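Local coordinates for C3-degrading proteinase (CppA protein) (Streptococcus pneumoniae, PDB 3E0R), which probably degrades complement component C3 of the host, although both halves of its chain belong to sequence families of the glyoxalase clan, at residues A[11-16]-A[198-203]; A[67-72]-A[182-187]; A[84-89]-A[146-151]. All blocks are in the same frame, centred on the assembly; numbering follows the deposited sequence.

Contact 1 lies nearest the centre of the molecule, about 8 Å from it, and contacts 2 and 3 on opposite sides of that centre, their own centres about 32 Å apart. From the centre of contact 1, those of contacts 2 and 3 are about 21 Å and 23 Å away. Contact 1 pairs two adjacent strands of the eight-stranded mixed sheet, whereas contacts 2 and 3 join loops and a helix around strands 74-81 and 151-159 of the seven-stranded sheet. Along the chain they are nested, contact 3 within contact 2 and contact 2 within contact 1. Each brings the N-terminal half against the C-terminal half, tying the two together.

Contact 1. Residues A[11-16]-A[198-203]; sequences RIIPTL and MLKFLV
Lys200 N donates to Ile13 O at 2.7 Å, the shortest hydrogen bond between these two strands; the donor stands 30° out of the carbonyl plane. The bond from Ile13 N to Lys200 O, 2.8 Å long, runs the other way and completes an antiparallel hydrogen-bonded pair. Lys200 O has a second visitor, Ile12 CA, in a CA-H...O contact of 3.3 Å. Further along, Thr15 N reaches Met198 O at 2.8 Å, while Arg11 and Leu202 exchange one good bond and one weak one. Pro14, which has no N-H, faces Leu199 in a non-hydrogen-bonded pair, where the strand partner asks for none.

Side chains alternate between the two faces. On one, Phe201 CG and Ile12 CG1 both lie anti to their carbonyl carbons (chi1 -54° and -48°), and the side chains run side by side, Ile12 CG1 4.0 Å from Phe201 CD1. Ile12 CG2 touches Leu199 CD2, also at 4.0 Å, and Leu199 CD2 packs on Pro14 CB as well; these four side chains are apolar and buried. On the other face the Leu202 CD1 methyl sits over one face of the Arg11 guanidinium, 3.5 Å from NH1, and meets Ile13 CD1 at 4.1 Å. Arginine suits this partly exposed position because its flat group can cover leucine while NE is bonded to Glu53 O. Met198, present as selenomethionine, lays CB against Thr15 CB, and the Lys200 amine makes a cation-pi contact with Trp240.

Phe201 stacks on Phe241. Strand 9-18 opens a beta-alpha-beta-beta-beta module, consistent with the glyoxalase clan, and lies between that module's last strand, 53-59, and strand 196-203, whose far side pairs with strand 238-243.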
loop_
_atom_site.group_PDB
_atom_site.type_symbol
_atom_site.label_atom_id
_atom_site.label_comp_id
_atom_site.label_asym_id
_atom_site.label_seq_id
_atom_site.Cartn_x
_atom_site.Cartn_y
_atom_site.Cartn_z
ATOM N N ARG A 11 5.238 10.839 5.351
ATOM C CA ARG A 11 4.987 9.684 4.521
ATOM C C ARG A 11 4.017 8.704 5.184
ATOM O O ARG A 11 4.030 8.539 6.369
ATOM C CB ARG A 11 6.299 8.974 4.240
ATOM C CG ARG A 11 6.218 7.958 3.083
ATOM C CD ARG A 11 7.623 7.732 2.445
ATOM N NE ARG A 11 8.450 6.873 3.272
ATOM C CZ ARG A 11 9.488 7.267 4.040
ATOM N NH1 ARG A 11 10.133 6.325 4.742
ATOM N NH2 ARG A 11 9.905 8.538 4.102
ATOM N N ILE A 12 3.176 8.052 4.381
ATOM C CA ILE A 12 2.275 6.991 4.844
ATOM C C ILE A 12 2.739 5.667 4.267
ATOM O O ILE A 12 2.932 5.532 3.023
ATOM C CB ILE A 12 0.789 7.278 4.490
ATOM C CG1 ILE A 12 0.411 8.731 4.886
ATOM C CG2 ILE A 12 -0.147 6.258 5.195
ATOM C CD1 ILE A 12 -1.024 9.139 4.534
ATOM N N ILE A 13 2.980 4.694 5.166
ATOM C CA ILE A 13 3.389 3.327 4.780
ATOM C C ILE A 13 2.308 2.268 5.187
ATOM O O ILE A 13 2.048 2.036 6.380
ATOM C CB ILE A 13 4.754 2.950 5.349
ATOM C CG1 ILE A 13 5.810 4.016 4.987
ATOM C CG2 ILE A 13 5.253 1.620 4.827
ATOM C CD1 ILE A 13 6.748 4.289 6.107
ATOM N N PRO A 14 1.663 1.655 4.170
ATOM C CA PRO A 14 0.729 0.566 4.380
ATOM C C PRO A 14 1.476 -0.725 4.668
ATOM O O PRO A 14 2.631 -0.889 4.230
ATOM C CB PRO A 14 0.004 0.473 3.065
ATOM C CG PRO A 14 1.023 1.018 2.048
ATOM C CD PRO A 14 1.847 2.002 2.738
ATOM N N THR A 15 0.853 -1.551 5.522
ATOM C CA THR A 15 1.243 -2.925 5.785
ATOM C C THR A 15 0.097 -3.768 5.278
ATOM O O THR A 15 -1.053 -3.612 5.724
ATOM C CB THR A 15 1.450 -3.268 7.301
ATOM O OG1 THR A 15 2.534 -2.481 7.844
ATOM C CG2 THR A 15 1.706 -4.813 7.489
ATOM N N LEU A 16 0.436 -4.647 4.330
ATOM C CA LEU A 16 -0.451 -5.679 3.820
ATOM C C LEU A 16 -0.033 -7.019 4.423
ATOM O O LEU A 16 1.156 -7.369 4.453
ATOM C CB LEU A 16 -0.389 -5.728 2.284
ATOM C CG LEU A 16 -0.722 -4.415 1.537
ATOM C CD1 LEU A 16 -0.688 -4.642 0.003
ATOM C CD2 LEU A 16 -2.112 -3.794 1.948
HETATM N N MSE A 198 -2.253 -2.281 8.802
HETATM C CA MSE A 198 -1.725 -1.087 9.412
HETATM C C MSE A 198 -1.383 -0.002 8.408
HETATM O O MSE A 198 -0.926 -0.257 7.328
HETATM C CB MSE A 198 -0.495 -1.468 10.208
HETATM C CG MSE A 198 0.201 -0.307 10.891
HETATM SE SE MSE A 198 1.496 -1.025 12.142
HETATM C CE MSE A 198 3.069 -0.105 11.459
ATOM N N LEU A 199 -1.594 1.236 8.809
ATOM C CA LEU A 199 -1.013 2.412 8.143
ATOM C C LEU A 199 -0.002 3.023 9.120
ATOM O O LEU A 199 -0.335 3.244 10.274
ATOM C CB LEU A 199 -2.125 3.400 7.805
ATOM C CG LEU A 199 -3.096 2.853 6.748
ATOM C CD1 LEU A 199 -4.468 3.492 6.755
ATOM C CD2 LEU A 199 -2.456 3.018 5.380
ATOM N N LYS A 200 1.239 3.226 8.693
ATOM C CA LYS A 200 2.204 3.936 9.513
ATOM C C LYS A 200 2.399 5.361 9.018
ATOM O O LYS A 200 2.599 5.582 7.838
ATOM C CB LYS A 200 3.535 3.217 9.509
ATOM C CG LYS A 200 4.510 3.818 10.466
ATOM C CD LYS A 200 5.913 3.539 10.186
ATOM C CE LYS A 200 6.382 2.328 10.903
ATOM N NZ LYS A 200 5.354 1.781 11.801
ATOM N N PHE A 201 2.315 6.329 9.925
ATOM C CA PHE A 201 2.481 7.726 9.600
ATOM C C PHE A 201 3.802 8.224 10.168
ATOM O O PHE A 201 4.008 8.234 11.390
ATOM C CB PHE A 201 1.312 8.547 10.159
ATOM C CG PHE A 201 -0.017 8.037 9.728
ATOM C CD1 PHE A 201 -0.712 8.649 8.715
ATOM C CD2 PHE A 201 -0.587 6.945 10.354
ATOM C CE1 PHE A 201 -1.929 8.158 8.309
ATOM C CE2 PHE A 201 -1.786 6.475 9.981
ATOM C CZ PHE A 201 -2.457 7.068 8.920
ATOM N N LEU A 202 4.707 8.589 9.275
ATOM C CA LEU A 202 5.916 9.272 9.662
ATOM C C LEU A 202 5.637 10.783 9.658
ATOM O O LEU A 202 5.121 11.328 8.677
ATOM C CB LEU A 202 7.059 8.904 8.732
ATOM C CG LEU A 202 7.491 7.441 8.638
ATOM C CD1 LEU A 202 8.808 7.368 7.858
ATOM C CD2 LEU A 202 7.688 6.800 9.995
ATOM N N VAL A 203 5.976 11.441 10.758
ATOM C CA VAL A 203 5.559 12.821 11.071
ATOM C C VAL A 203 6.788 13.637 11.407
ATOM O O VAL A 203 7.799 13.065 11.824
ATOM C CB VAL A 203 4.523 12.922 12.274
ATOM C CG1 VAL A 203 3.202 12.286 11.916
ATOM C CG2 VAL A 203 5.067 12.284 13.556
#

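Contact 2. Residues A[67-72]-A[182-187]; sequences KVEGRK and QGQDLT
Val68 and Glu69, in an irregular loop, pass a type I beta turn from Gly183 to Leu186, the CA atoms of Val68 and Asp185 lying 6.3 Å apart. Asp185 supplies the direct bond: its OD2 accepts Glu69 N at 2.9 Å, on the anti side and 35° out of the carboxylate plane. OD2 also forms a salt bridge with Arg66, and OD1 is met on its syn side by Gln184 NE2 at 2.8 Å, so this short, buried acid serves three donors. Gln184 CG, between its backbone N and carbonyl carbon (chi1 56°), comes 3.6 Å from Glu69 O, and the chain, extended beyond it, takes the amide past Glu69 CB. Val68 CG1 packs on Asp185 CB at 3.6 Å. One water donates to Glu69 O and Arg71 O and accepts from Asp185 N; another joins Arg71 N to Gln182 O. Gly70 adopts backbone angles at which a CB would collide with the preceding carbonyl oxygen. Leu186 turns its CD2 methyl to Arg71 O and Lys72 O and packs on Ala181. His158 of strand 151-159 touches Arg71 and Leu186, placing the contact beside the start of strand 74-81 and the end of strand 176-180.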
loop_
_atom_site.group_PDB
_atom_site.type_symbol
_atom_site.label_atom_id
_atom_site.label_comp_id
_atom_site.label_asym_id
_atom_site.label_seq_id
_atom_site.Cartn_x
_atom_site.Cartn_y
_atom_site.Cartn_z
ATOM N N LYS A 67 -9.030 -15.688 3.769
ATOM C CA LYS A 67 -9.184 -14.831 2.633
ATOM C C LYS A 67 -10.381 -13.899 2.894
ATOM O O LYS A 67 -11.400 -14.326 3.441
ATOM C CB LYS A 67 -9.430 -15.717 1.402
ATOM C CG LYS A 67 -8.735 -15.260 0.107
ATOM C CD LYS A 67 -7.205 -15.649 0.007
ATOM C CE LYS A 67 -6.715 -15.911 -1.496
ATOM N NZ LYS A 67 -5.387 -15.241 -1.938
ATOM N N VAL A 68 -10.263 -12.635 2.497
ATOM C CA VAL A 68 -11.435 -11.724 2.493
ATOM C C VAL A 68 -12.550 -12.265 1.572
ATOM O O VAL A 68 -12.293 -12.848 0.524
ATOM C CB VAL A 68 -11.077 -10.236 2.100
ATOM C CG1 VAL A 68 -12.352 -9.320 2.141
ATOM C CG2 VAL A 68 -9.942 -9.676 2.986
ATOM N N GLU A 69 -13.786 -12.116 2.031
ATOM C CA GLU A 69 -14.955 -12.320 1.212
ATOM C C GLU A 69 -15.521 -10.939 0.910
ATOM O O GLU A 69 -15.860 -10.156 1.816
ATOM C CB GLU A 69 -16.024 -13.164 1.931
ATOM C CG GLU A 69 -15.605 -14.617 2.208
ATOM C CD GLU A 69 -15.471 -15.450 0.926
ATOM O OE1 GLU A 69 -16.398 -15.342 0.047
ATOM O OE2 GLU A 69 -14.445 -16.201 0.813
ATOM N N GLY A 70 -15.620 -10.646 -0.380
ATOM C CA GLY A 70 -16.146 -9.362 -0.814
ATOM C C GLY A 70 -15.019 -8.375 -0.937
ATOM O O GLY A 70 -13.874 -8.740 -1.123
ATOM N N ARG A 71 -15.381 -7.106 -0.859
ATOM C CA ARG A 71 -14.437 -6.041 -1.041
ATOM C C ARG A 71 -13.424 -6.100 0.086
ATOM O O ARG A 71 -13.752 -6.464 1.254
ATOM C CB ARG A 71 -15.145 -4.682 -1.104
ATOM C CG ARG A 71 -15.513 -4.289 -2.489
ATOM C CD ARG A 71 -16.260 -2.973 -2.551
ATOM N NE ARG A 71 -16.582 -2.651 -3.937
ATOM C CZ ARG A 71 -16.960 -1.460 -4.389
ATOM N NH1 ARG A 71 -17.058 -0.415 -3.576
ATOM N NH2 ARG A 71 -17.237 -1.319 -5.681
ATOM N N LYS A 72 -12.190 -5.755 -0.257
ATOM C CA LYS A 72 -11.122 -5.687 0.759
ATOM C C LYS A 72 -11.064 -4.263 1.226
ATOM O O LYS A 72 -11.474 -3.351 0.509
ATOM C CB LYS A 72 -9.765 -6.097 0.176
ATOM C CG LYS A 72 -9.642 -7.525 -0.289
ATOM C CD LYS A 72 -8.172 -7.853 -0.660
ATOM C CE LYS A 72 -7.387 -8.458 0.512
ATOM N NZ LYS A 72 -5.911 -8.637 0.241
ATOM N N GLN A 182 -19.547 -1.718 0.629
ATOM C CA GLN A 182 -20.161 -2.672 1.537
ATOM C C GLN A 182 -19.453 -3.985 1.372
ATOM O O GLN A 182 -19.038 -4.343 0.271
ATOM C CB GLN A 182 -21.659 -2.924 1.260
ATOM C CG GLN A 182 -22.557 -1.756 1.561
ATOM C CD GLN A 182 -22.505 -0.733 0.439
ATOM O OE1 GLN A 182 -22.685 -1.088 -0.746
ATOM N NE2 GLN A 182 -22.237 0.542 0.789
ATOM N N GLY A 183 -19.352 -4.694 2.488
ATOM C CA GLY A 183 -18.808 -6.029 2.547
ATOM C C GLY A 183 -18.597 -6.427 3.999
ATOM O O GLY A 183 -18.310 -5.572 4.862
ATOM N N GLN A 184 -18.731 -7.729 4.252
ATOM C CA GLN A 184 -18.646 -8.309 5.597
ATOM C C GLN A 184 -17.314 -8.026 6.296
ATOM O O GLN A 184 -17.290 -7.761 7.489
ATOM C CB GLN A 184 -18.928 -9.829 5.557
ATOM C CG GLN A 184 -18.036 -10.667 4.599
ATOM C CD GLN A 184 -18.053 -12.173 4.933
ATOM O OE1 GLN A 184 -19.022 -12.863 4.641
ATOM N NE2 GLN A 184 -16.948 -12.684 5.522
ATOM N N ASP A 185 -16.219 -8.039 5.545
ATOM C CA ASP A 185 -14.860 -7.951 6.113
ATOM C C ASP A 185 -14.221 -6.556 6.131
ATOM O O ASP A 185 -13.017 -6.403 6.470
ATOM C CB ASP A 185 -13.939 -8.941 5.357
ATOM C CG ASP A 185 -14.391 -10.390 5.507
ATOM O OD1 ASP A 185 -15.259 -10.664 6.366
ATOM O OD2 ASP A 185 -13.885 -11.248 4.756
ATOM N N LEU A 186 -15.001 -5.533 5.816
ATOM C CA LEU A 186 -14.476 -4.170 5.699
ATOM C C LEU A 186 -14.126 -3.539 7.032
ATOM O O LEU A 186 -13.440 -2.523 7.076
ATOM C CB LEU A 186 -15.493 -3.274 4.972
ATOM C CG LEU A 186 -15.628 -3.399 3.463
ATOM C CD1 LEU A 186 -16.687 -2.383 2.953
ATOM C CD2 LEU A 186 -14.254 -3.225 2.833
ATOM N N THR A 187 -14.641 -4.107 8.124
ATOM C CA THR A 187 -14.266 -3.684 9.492
ATOM C C THR A 187 -13.767 -4.829 10.415
ATOM O O THR A 187 -13.613 -4.640 11.631
ATOM C CB THR A 187 -15.427 -2.940 10.158
ATOM O OG1 THR A 187 -16.451 -3.873 10.523
ATOM C CG2 THR A 187 -16.003 -1.860 9.205
HETATM O O HOH W 1 -15.946 -7.540 2.615
HETATM O O HOH W 2 -18.215 -6.613 -0.730
#

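Contact 3. Residues A[84-89]-A[146-151]; sequences PLEIEG and ISLSKF
Glu86 receives two hydrogen bonds from Ser149, one on each carboxylate oxygen. Ser149 N donates to Glu86 OE1 at 3.0 Å, approaching from above the carboxylate plane, 41° out of it. Ser149 OG donates to Glu86 OE2, also at 3.0 Å, on the syn lone pair. The serine can give both because its OG stands between the backbone N and the carbonyl carbon (chi1 78°), which puts the hydroxyl beside its own N-H, so that both point at one carboxylate. Glutamate suits the helix side: beyond CG its chain is extended (chi2 171°), long enough to carry the acid group from the helix surface to the loop. Leu148 lies against the stem of that chain, its CD2 3.8 Å from Glu86 CB and 3.7 Å from OE1, while Leu148 CA comes within 3.4 Å of OE1. Leu148 thus puts hydrocarbon beside the carboxylate of this buried residue, and the two donors would be expected to offset part of the cost of burying a charge.

In the fold, helix 84-91 follows strand 74-81 after a short link, and with strands 99-102, 107-112 and 118-122 they form a beta-alpha-beta-beta-beta module, consistent with the glyoxalase clan. The contact ties Glu86 of the helix to the loop that enters strand 151-159, the antiparallel neighbour of 74-81 in the seven-stranded sheet.

Farther along the helix, Gly89 O accepts a hydrogen bond from Ser92 OG. Glu86 and Leu148 both pack on Val81, near the end of strand 74-81, and Leu143 also touches Glu86. Backbone hydrogen bonds fix the loop itself: Leu148 pairs with Gly33, Ser149 with Gln49 and Lys150 with Glu82.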
loop_
_atom_site.group_PDB
_atom_site.type_symbol
_atom_site.label_atom_id
_atom_site.label_comp_id
_atom_site.label_asym_id
_atom_site.label_seq_id
_atom_site.Cartn_x
_atom_site.Cartn_y
_atom_site.Cartn_z
ATOM N N PRO A 84 9.013 6.549 -16.789
ATOM C CA PRO A 84 7.999 5.671 -17.396
ATOM C C PRO A 84 8.604 4.456 -18.132
ATOM O O PRO A 84 7.981 3.393 -18.206
ATOM C CB PRO A 84 7.238 6.596 -18.376
ATOM C CG PRO A 84 7.739 7.985 -18.095
ATOM C CD PRO A 84 9.092 7.856 -17.462
ATOM N N LEU A 85 9.813 4.606 -18.651
ATOM C CA LEU A 85 10.474 3.480 -19.303
ATOM C C LEU A 85 10.779 2.343 -18.335
ATOM O O LEU A 85 11.089 1.244 -18.759
ATOM C CB LEU A 85 11.751 3.933 -20.019
ATOM C CG LEU A 85 11.545 5.031 -21.060
ATOM C CD1 LEU A 85 12.885 5.309 -21.711
ATOM C CD2 LEU A 85 10.443 4.641 -22.069
ATOM N N GLU A 86 10.674 2.588 -17.036
ATOM C CA GLU A 86 10.811 1.493 -16.091
ATOM C C GLU A 86 9.562 0.629 -16.086
ATOM O O GLU A 86 9.706 -0.573 -15.881
ATOM C CB GLU A 86 11.189 1.967 -14.690
ATOM C CG GLU A 86 12.516 2.657 -14.664
ATOM C CD GLU A 86 12.804 3.326 -13.341
ATOM O OE1 GLU A 86 12.035 3.146 -12.359
ATOM O OE2 GLU A 86 13.830 4.048 -13.288
ATOM N N ILE A 87 8.369 1.198 -16.315
ATOM C CA ILE A 87 7.135 0.369 -16.447
ATOM C C ILE A 87 7.184 -0.572 -17.676
ATOM O O ILE A 87 6.726 -1.722 -17.632
ATOM C CB ILE A 87 5.831 1.231 -16.513
ATOM C CG1 ILE A 87 5.592 1.933 -15.164
ATOM C CG2 ILE A 87 4.569 0.361 -16.908
ATOM C CD1 ILE A 87 4.584 3.031 -15.232
ATOM N N GLU A 88 7.756 -0.068 -18.767
ATOM C CA GLU A 88 7.902 -0.828 -19.994
ATOM C C GLU A 88 8.951 -1.922 -19.825
ATOM O O GLU A 88 8.875 -2.956 -20.492
ATOM C CB GLU A 88 8.260 0.101 -21.168
ATOM C CG GLU A 88 7.271 1.287 -21.345
ATOM C CD GLU A 88 7.394 2.034 -22.688
ATOM O OE1 GLU A 88 8.385 1.841 -23.461
ATOM O OE2 GLU A 88 6.475 2.845 -22.961
ATOM N N GLY A 89 9.932 -1.682 -18.955
ATOM C CA GLY A 89 10.929 -2.687 -18.616
ATOM C C GLY A 89 10.285 -3.865 -17.902
ATOM O O GLY A 89 10.520 -5.036 -18.254
ATOM N N ILE A 146 15.390 -4.281 -14.095
ATOM C CA ILE A 146 13.952 -3.974 -13.882
ATOM C C ILE A 146 13.677 -3.133 -12.646
ATOM O O ILE A 146 12.572 -2.599 -12.472
ATOM C CB ILE A 146 13.037 -5.229 -13.775
ATOM C CG1 ILE A 146 13.322 -6.002 -12.464
ATOM C CG2 ILE A 146 13.129 -6.084 -15.088
ATOM C CD1 ILE A 146 12.214 -6.933 -12.044
ATOM N N SER A 147 14.658 -3.024 -11.763
ATOM C CA SER A 147 14.444 -2.330 -10.515
ATOM C C SER A 147 13.867 -0.943 -10.735
ATOM O O SER A 147 14.369 -0.201 -11.569
ATOM C CB SER A 147 15.721 -2.302 -9.691
ATOM O OG SER A 147 15.862 -3.552 -9.023
ATOM N N LEU A 148 12.771 -0.642 -10.017
ATOM C CA LEU A 148 12.170 0.697 -10.003
ATOM C C LEU A 148 13.116 1.571 -9.220
ATOM O O LEU A 148 13.391 1.289 -8.060
ATOM C CB LEU A 148 10.777 0.724 -9.348
ATOM C CG LEU A 148 9.619 0.065 -10.113
ATOM C CD1 LEU A 148 8.327 0.127 -9.318
ATOM C CD2 LEU A 148 9.408 0.641 -11.547
ATOM N N SER A 149 13.614 2.626 -9.861
ATOM C CA SER A 149 14.536 3.555 -9.202
ATOM C C SER A 149 13.862 4.430 -8.140
ATOM O O SER A 149 14.363 4.506 -7.026
ATOM C CB SER A 149 15.296 4.414 -10.209
ATOM O OG SER A 149 14.470 5.455 -10.687
ATOM N N LYS A 150 12.741 5.068 -8.516
ATOM C CA LYS A 150 11.872 5.866 -7.630
ATOM C C LYS A 150 10.359 5.639 -7.914
ATOM O O LYS A 150 9.879 5.705 -9.041
ATOM C CB LYS A 150 12.246 7.347 -7.673
ATOM C CG LYS A 150 11.130 8.385 -7.402
ATOM C CD LYS A 150 10.654 8.468 -5.965
ATOM C CE LYS A 150 9.960 9.784 -5.617
ATOM N NZ LYS A 150 8.623 9.964 -6.222
ATOM N N PHE A 151 9.627 5.369 -6.842
ATOM C CA PHE A 151 8.163 5.317 -6.862
ATOM C C PHE A 151 7.579 5.843 -5.531
ATOM O O PHE A 151 8.270 5.954 -4.512
ATOM C CB PHE A 151 7.627 3.894 -7.226
ATOM C CG PHE A 151 7.837 2.848 -6.158
ATOM C CD1 PHE A 151 6.950 2.716 -5.096
ATOM C CD2 PHE A 151 8.914 1.985 -6.203
ATOM C CE1 PHE A 151 7.143 1.796 -4.101
ATOM C CE2 PHE A 151 9.128 1.040 -5.196
ATOM C CZ PHE A 151 8.250 0.957 -4.152
#